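Long-range contacts in teichoic acid D-alanine hydrolase (PDB 5ZH8), which hydrolyses D-alanyl esters on wall teichoic acid and lipoteichoic acid, releasing D-alanine and affecting methicillin resistance, autolysis and cell wall structure: residues Y108-K113 with K262-N267; L274-L279 with G345-V350. All blocks are in the same frame, centred on the assembly; numbering follows the deposited sequence.

Contact 1 (Y108-K113 with K262-N267)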
loop_
_atom_site.group_PDB
_atom_site.type_symbol
_atom_site.label_atom_id
_atom_site.label_comp_id
_atom_site.label_asym_id
_atom_site.label_seq_id
_atom_site.Cartn_x
_atom_site.Cartn_y
_atom_site.Cartn_z
ATOM N N TYR A 108 6.208 14.479 -10.420
ATOM C CA TYR A 108 6.893 13.837 -11.542
ATOM C C TYR A 108 6.211 12.589 -12.091
ATOM O O TYR A 108 5.739 11.734 -11.343
ATOM C CB TYR A 108 8.325 13.491 -11.132
ATOM C CG TYR A 108 9.164 14.718 -10.880
ATOM C CD1 TYR A 108 9.188 15.325 -9.623
ATOM C CD2 TYR A 108 9.911 15.293 -11.899
ATOM C CE1 TYR A 108 9.956 16.452 -9.392
ATOM C CE2 TYR A 108 10.676 16.422 -11.674
ATOM C CZ TYR A 108 10.695 16.993 -10.425
ATOM O OH TYR A 108 11.457 18.114 -10.217
ATOM N N GLN A 109 6.175 12.508 -13.418
ATOM C CA GLN A 109 5.750 11.307 -14.140
ATOM C C GLN A 109 6.867 10.268 -14.121
ATOM O O GLN A 109 6.617 9.071 -13.940
ATOM C CB GLN A 109 5.411 11.679 -15.582
ATOM C CG GLN A 109 5.070 10.513 -16.496
ATOM C CD GLN A 109 5.026 10.946 -17.941
ATOM O OE1 GLN A 109 4.381 11.940 -18.276
ATOM N NE2 GLN A 109 5.725 10.216 -18.801
ATOM N N ASP A 110 8.091 10.741 -14.338
ATOM C CA ASP A 110 9.284 9.915 -14.271
ATOM C C ASP A 110 10.312 10.670 -13.432
ATOM O O ASP A 110 10.803 11.722 -13.845
ATOM C CB ASP A 110 9.817 9.652 -15.680
ATOM C CG ASP A 110 11.079 8.779 -15.692
ATOM O OD1 ASP A 110 11.765 8.674 -14.651
ATOM O OD2 ASP A 110 11.384 8.195 -16.754
ATOM N N PHE A 111 10.618 10.132 -12.251
ATOM C CA PHE A 111 11.549 10.771 -11.313
ATOM C C PHE A 111 12.994 10.657 -11.758
ATOM O O PHE A 111 13.814 11.519 -11.435
ATOM C CB PHE A 111 11.415 10.166 -9.909
ATOM C CG PHE A 111 10.349 10.810 -9.072
ATOM C CD1 PHE A 111 10.597 12.019 -8.436
ATOM C CD2 PHE A 111 9.112 10.216 -8.917
ATOM C CE1 PHE A 111 9.627 12.628 -7.665
ATOM C CE2 PHE A 111 8.142 10.817 -8.146
ATOM C CZ PHE A 111 8.399 12.023 -7.518
ATOM N N GLU A 112 13.298 9.597 -12.498
ATOM C CA GLU A 112 14.669 9.321 -12.923
ATOM C C GLU A 112 15.095 10.256 -14.063
ATOM O O GLU A 112 16.240 10.718 -14.104
ATOM C CB GLU A 112 14.816 7.855 -13.341
ATOM C CG GLU A 112 14.766 6.862 -12.184
ATOM C CD GLU A 112 13.369 6.652 -11.611
ATOM O OE1 GLU A 112 12.429 6.368 -12.386
ATOM O OE2 GLU A 112 13.220 6.761 -10.372
ATOM N N LYS A 113 14.157 10.537 -14.969
ATOM C CA LYS A 113 14.399 11.404 -16.122
ATOM C C LYS A 113 13.915 12.835 -15.891
ATOM O O LYS A 113 14.054 13.688 -16.766
ATOM C CB LYS A 113 13.720 10.814 -17.367
ATOM C CG LYS A 113 14.097 9.363 -17.658
ATOM C CD LYS A 113 15.593 9.250 -17.941
ATOM C CE LYS A 113 16.081 7.809 -18.003
ATOM N NZ LYS A 113 16.110 7.158 -16.660
ATOM N N LYS A 262 5.299 6.270 -14.568
ATOM C CA LYS A 262 5.965 5.255 -13.772
ATOM C C LYS A 262 5.401 5.329 -12.359
ATOM O O LYS A 262 5.200 6.418 -11.823
ATOM C CB LYS A 262 7.477 5.501 -13.756
ATOM C CG LYS A 262 8.098 5.568 -15.143
ATOM C CD LYS A 262 9.572 5.962 -15.114
ATOM C CE LYS A 262 10.479 4.797 -14.754
ATOM N NZ LYS A 262 11.917 5.204 -14.719
ATOM N N GLY A 263 5.143 4.168 -11.768
ATOM C CA GLY A 263 4.613 4.084 -10.411
ATOM C C GLY A 263 5.731 3.849 -9.422
ATOM O O GLY A 263 6.746 3.235 -9.755
ATOM N N TYR A 264 5.545 4.333 -8.197
ATOM C CA TYR A 264 6.599 4.275 -7.186
ATOM C C TYR A 264 6.079 3.855 -5.815
ATOM O O TYR A 264 4.926 4.108 -5.460
ATOM C CB TYR A 264 7.291 5.632 -7.081
ATOM C CG TYR A 264 8.007 6.042 -8.341
ATOM C CD1 TYR A 264 9.328 5.674 -8.559
ATOM C CD2 TYR A 264 7.367 6.795 -9.318
ATOM C CE1 TYR A 264 9.995 6.046 -9.711
ATOM C CE2 TYR A 264 8.025 7.166 -10.479
ATOM C CZ TYR A 264 9.344 6.794 -10.669
ATOM O OH TYR A 264 10.007 7.162 -11.817
ATOM N N ALA A 265 6.951 3.209 -5.055
ATOM C CA ALA A 265 6.676 2.887 -3.669
ATOM C C ALA A 265 7.974 2.943 -2.865
ATOM O O ALA A 265 9.031 2.624 -3.398
ATOM C CB ALA A 265 6.041 1.514 -3.579
ATOM N N TYR A 266 7.887 3.408 -1.617
ATOM C CA TYR A 266 8.975 3.266 -0.648
ATOM C C TYR A 266 8.676 2.019 0.180
ATOM O O TYR A 266 7.728 2.017 0.970
ATOM C CB TYR A 266 9.053 4.424 0.355
ATOM C CG TYR A 266 9.033 5.821 -0.194
ATOM C CD1 TYR A 266 7.829 6.480 -0.408
ATOM C CD2 TYR A 266 10.216 6.502 -0.457
ATOM C CE1 TYR A 266 7.801 7.781 -0.889
ATOM C CE2 TYR A 266 10.202 7.804 -0.936
ATOM C CZ TYR A 266 8.992 8.440 -1.151
ATOM O OH TYR A 266 8.969 9.729 -1.639
ATOM N N ASN A 267 9.469 0.970 0.024
ATOM C CA ASN A 267 9.424 -0.166 0.953
ATOM C C ASN A 267 10.677 -0.074 1.808
ATOM O O ASN A 267 10.623 -0.023 3.039
ATOM C CB ASN A 267 9.329 -1.507 0.202
ATOM C CG ASN A 267 10.225 -2.595 0.811
ATOM O OD1 ASN A 267 11.369 -2.335 1.205
ATOM N ND2 ASN A 267 9.708 -3.824 0.870
#
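The chain turns a corner at Gln109, where Gln109 and Asp110 form a classic beta bulge opposite Ile115, and a backbone bond joins the segments: Lys262 N donates to Gln109 O at 3.2 Å, with a nearly straight N-H...O angle of 165°. From there the Lys262 side chain runs alongside Asp110, bends at chi3 (80°) and puts NZ 2.7 Å from Glu112 OE1, on that oxygen's anti lone pair. Glu112 OE1 also accepts from Tyr264 OH at 2.6 Å, the two side chains meeting tip to tip. The phenol oxygen in turn receives Phe111 N at 3.1 Å, so this one hydroxyl ties a backbone amide to a carboxylate. Phe111 brings its CD2 edge over a face of Tyr264 in an edge-to-face pair, the planes 87° apart. Asp110 OD1 accepts from Lys113 N at 3.0 Å, an Asx motif, and makes a long, weak salt bridge to Lys262 NZ. The lysine charge near two carboxylates probably favours their ionised forms. Lys262 also lies in cation-pi contact with Phe273. The contact thus holds the bend between strands 99-106 and 115-116 against strand 264-265, which pairs antiparallel with strand 272-273.

Contact 2 (L274-L279 with G345-V350)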
loop_
_atom_site.group_PDB
_atom_site.type_symbol
_atom_site.label_atom_id
_atom_site.label_comp_id
_atom_site.label_asym_id
_atom_site.label_seq_id
_atom_site.Cartn_x
_atom_site.Cartn_y
_atom_site.Cartn_z
ATOM N N LEU A 274 8.313 0.554 -9.621
ATOM C CA LEU A 274 7.705 -0.766 -9.722
ATOM C C LEU A 274 7.323 -1.033 -11.179
ATOM O O LEU A 274 6.261 -0.595 -11.641
ATOM C CB LEU A 274 6.443 -0.845 -8.853
ATOM C CG LEU A 274 6.569 -0.688 -7.340
ATOM C CD1 LEU A 274 5.223 -0.958 -6.706
ATOM C CD2 LEU A 274 7.633 -1.610 -6.770
ATOM N N ARG A 275 8.184 -1.760 -11.892
ATOM C CA ARG A 275 7.997 -2.018 -13.315
ATOM C C ARG A 275 6.902 -3.048 -13.532
ATOM O O ARG A 275 6.980 -4.149 -12.983
ATOM C CB ARG A 275 9.304 -2.516 -13.941
ATOM C CG ARG A 275 9.325 -2.543 -15.465
ATOM C CD ARG A 275 10.769 -2.566 -15.984
ATOM N NE ARG A 275 10.828 -2.526 -17.447
ATOM C CZ ARG A 275 10.701 -3.584 -18.253
ATOM N NH1 ARG A 275 10.519 -4.809 -17.758
ATOM N NH2 ARG A 275 10.762 -3.421 -19.574
ATOM N N PRO A 276 5.862 -2.690 -14.317
ATOM C CA PRO A 276 4.864 -3.688 -14.690
ATOM C C PRO A 276 5.494 -4.811 -15.512
ATOM O O PRO A 276 6.147 -4.550 -16.526
ATOM C CB PRO A 276 3.862 -2.890 -15.525
ATOM C CG PRO A 276 4.019 -1.483 -15.077
ATOM C CD PRO A 276 5.482 -1.341 -14.776
ATOM N N ASN A 277 5.305 -6.044 -15.048
ATOM C CA ASN A 277 5.947 -7.219 -15.631
ATOM C C ASN A 277 4.950 -8.298 -16.090
ATOM O O ASN A 277 5.369 -9.373 -16.531
ATOM C CB ASN A 277 6.933 -7.814 -14.615
ATOM C CG ASN A 277 6.284 -8.131 -13.275
ATOM O OD1 ASN A 277 5.125 -7.798 -13.027
ATOM N ND2 ASN A 277 7.023 -8.803 -12.416
ATOM N N ILE A 278 3.650 -8.009 -15.991
ATOM C CA ILE A 278 2.603 -9.002 -16.249
ATOM C C ILE A 278 1.415 -8.462 -17.063
ATOM O O ILE A 278 0.381 -9.119 -17.176
ATOM C CB ILE A 278 2.058 -9.573 -14.918
ATOM C CG1 ILE A 278 1.531 -8.449 -14.017
ATOM C CG2 ILE A 278 3.134 -10.375 -14.206
ATOM C CD1 ILE A 278 0.808 -8.930 -12.775
ATOM N N LEU A 279 1.565 -7.278 -17.646
ATOM C CA LEU A 279 0.446 -6.606 -18.300
ATOM C C LEU A 279 0.059 -7.261 -19.630
ATOM O O LEU A 279 -1.033 -7.016 -20.155
ATOM C CB LEU A 279 0.765 -5.121 -18.489
ATOM C CG LEU A 279 1.074 -4.311 -17.219
ATOM C CD1 LEU A 279 1.233 -2.843 -17.577
ATOM C CD2 LEU A 279 -0.010 -4.497 -16.167
ATOM N N GLY A 345 -5.702 -0.034 -8.111
ATOM C CA GLY A 345 -4.373 0.078 -7.501
ATOM C C GLY A 345 -3.446 -0.944 -8.132
ATOM O O GLY A 345 -3.674 -2.150 -8.007
ATOM N N PHE A 346 -2.404 -0.479 -8.816
ATOM C CA PHE A 346 -1.545 -1.389 -9.565
ATOM C C PHE A 346 -0.162 -0.784 -9.791
ATOM O O PHE A 346 -0.042 0.386 -10.160
ATOM C CB PHE A 346 -2.229 -1.720 -10.910
ATOM C CG PHE A 346 -2.060 -3.145 -11.371
ATOM C CD1 PHE A 346 -1.992 -4.208 -10.470
ATOM C CD2 PHE A 346 -2.042 -3.426 -12.728
ATOM C CE1 PHE A 346 -1.842 -5.506 -10.926
ATOM C CE2 PHE A 346 -1.907 -4.729 -13.188
ATOM C CZ PHE A 346 -1.809 -5.765 -12.285
ATOM N N PHE A 347 0.866 -1.597 -9.556
ATOM C CA PHE A 347 2.267 -1.217 -9.754
ATOM C C PHE A 347 2.575 0.226 -9.384
ATOM O O PHE A 347 2.963 1.032 -10.228
ATOM C CB PHE A 347 2.711 -1.529 -11.186
ATOM C CG PHE A 347 2.755 -2.998 -11.482
ATOM C CD1 PHE A 347 3.885 -3.748 -11.174
ATOM C CD2 PHE A 347 1.660 -3.636 -12.042
ATOM C CE1 PHE A 347 3.921 -5.102 -11.429
ATOM C CE2 PHE A 347 1.697 -4.995 -12.303
ATOM C CZ PHE A 347 2.831 -5.725 -11.995
ATOM N N GLY A 348 2.368 0.531 -8.106
ATOM C CA GLY A 348 2.711 1.829 -7.531
ATOM C C GLY A 348 1.843 3.003 -7.940
ATOM O O GLY A 348 2.180 4.145 -7.643
ATOM N N GLN A 349 0.726 2.734 -8.612
ATOM C CA GLN A 349 -0.174 3.786 -9.051
ATOM C C GLN A 349 -1.544 3.567 -8.442
ATOM O O GLN A 349 -1.895 2.450 -8.066
ATOM C CB GLN A 349 -0.249 3.828 -10.575
ATOM C CG GLN A 349 1.126 3.927 -11.236
ATOM C CD GLN A 349 1.096 4.438 -12.666
ATOM O OE1 GLN A 349 0.097 4.999 -13.119
ATOM N NE2 GLN A 349 2.198 4.261 -13.382
ATOM N N VAL A 350 -2.302 4.648 -8.314
ATOM C CA VAL A 350 -3.670 4.587 -7.818
ATOM C C VAL A 350 -4.522 5.498 -8.692
ATOM O O VAL A 350 -4.216 6.685 -8.839
ATOM C CB VAL A 350 -3.800 5.048 -6.354
ATOM C CG1 VAL A 350 -5.101 4.530 -5.768
ATOM C CG2 VAL A 350 -2.627 4.567 -5.517
#
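Phe346 O is held by one bond, from Gln349 N at 2.9 Å, and the reciprocal bond from Phe346 N to Gln349 O closes the same turn, which joins strands 340-346 and 349-355, neighbours in the eight-stranded sheet. This type I' turn carries Phe347 and Gly348 at its tip, both with positive phi (37° and 72°), and so presents the Phe347 side chain to residues 274-279. CG of Phe347 lies anti to its carbonyl carbon, and the ring enters the bend of the facing loop. Pro276 CA sits over the centre of one face, 3.7 Å from the ring centroid and only 13° off the normal, a CH-pi contact. At the ring's edge, Ile278 CG1 comes within 3.6 Å of Phe347 CZ. Asn277 OD1 approaches the same CZ at 3.3 Å, its amide plane almost perpendicular to the ring. Phe346 extends the apolar patch: its CE2 meets Leu279 CD2 tip to tip at 3.5 Å, while Phe347 CD2 lies over the centre of one of its faces. At the turn itself, Leu274 CD1 lies 3.5 Å from Gly348 N. Leu124 of strand 123-124 touches both phenylalanines, and Tyr289 of strand 288-290 touches Pro276 and Leu279. The turn's two closing bonds lie within the hairpin; cohesion with the loop rests mainly on CH-pi and apolar packing round Phe347, with a few oxygens against its ring.

Both segments of contact 1, 108-113 and 262-267, precede both of contact 2, 274-279 and 345-350, in the sequence, and the centres are about 11 Å apart. The two-stranded pair 264-265/272-273 and the residues at its ends link them: Gly263 O and Leu274 N, 3.1 Å apart, probably form a hydrogen bond, and Ala265 CB packs against Leu274 CD1. Gln349 NE2 also packs against Gly263 N. Segments 108-113 and 345-350 follow or include strands of the eight-stranded antiparallel sheet, 99-106 in one case and 340-346 with 349-355 in the other. Together the contacts place the pair 264-265/272-273 between the loop after strand 99-106 and the hairpin turn 346-349, within the beta-lactamase-family region.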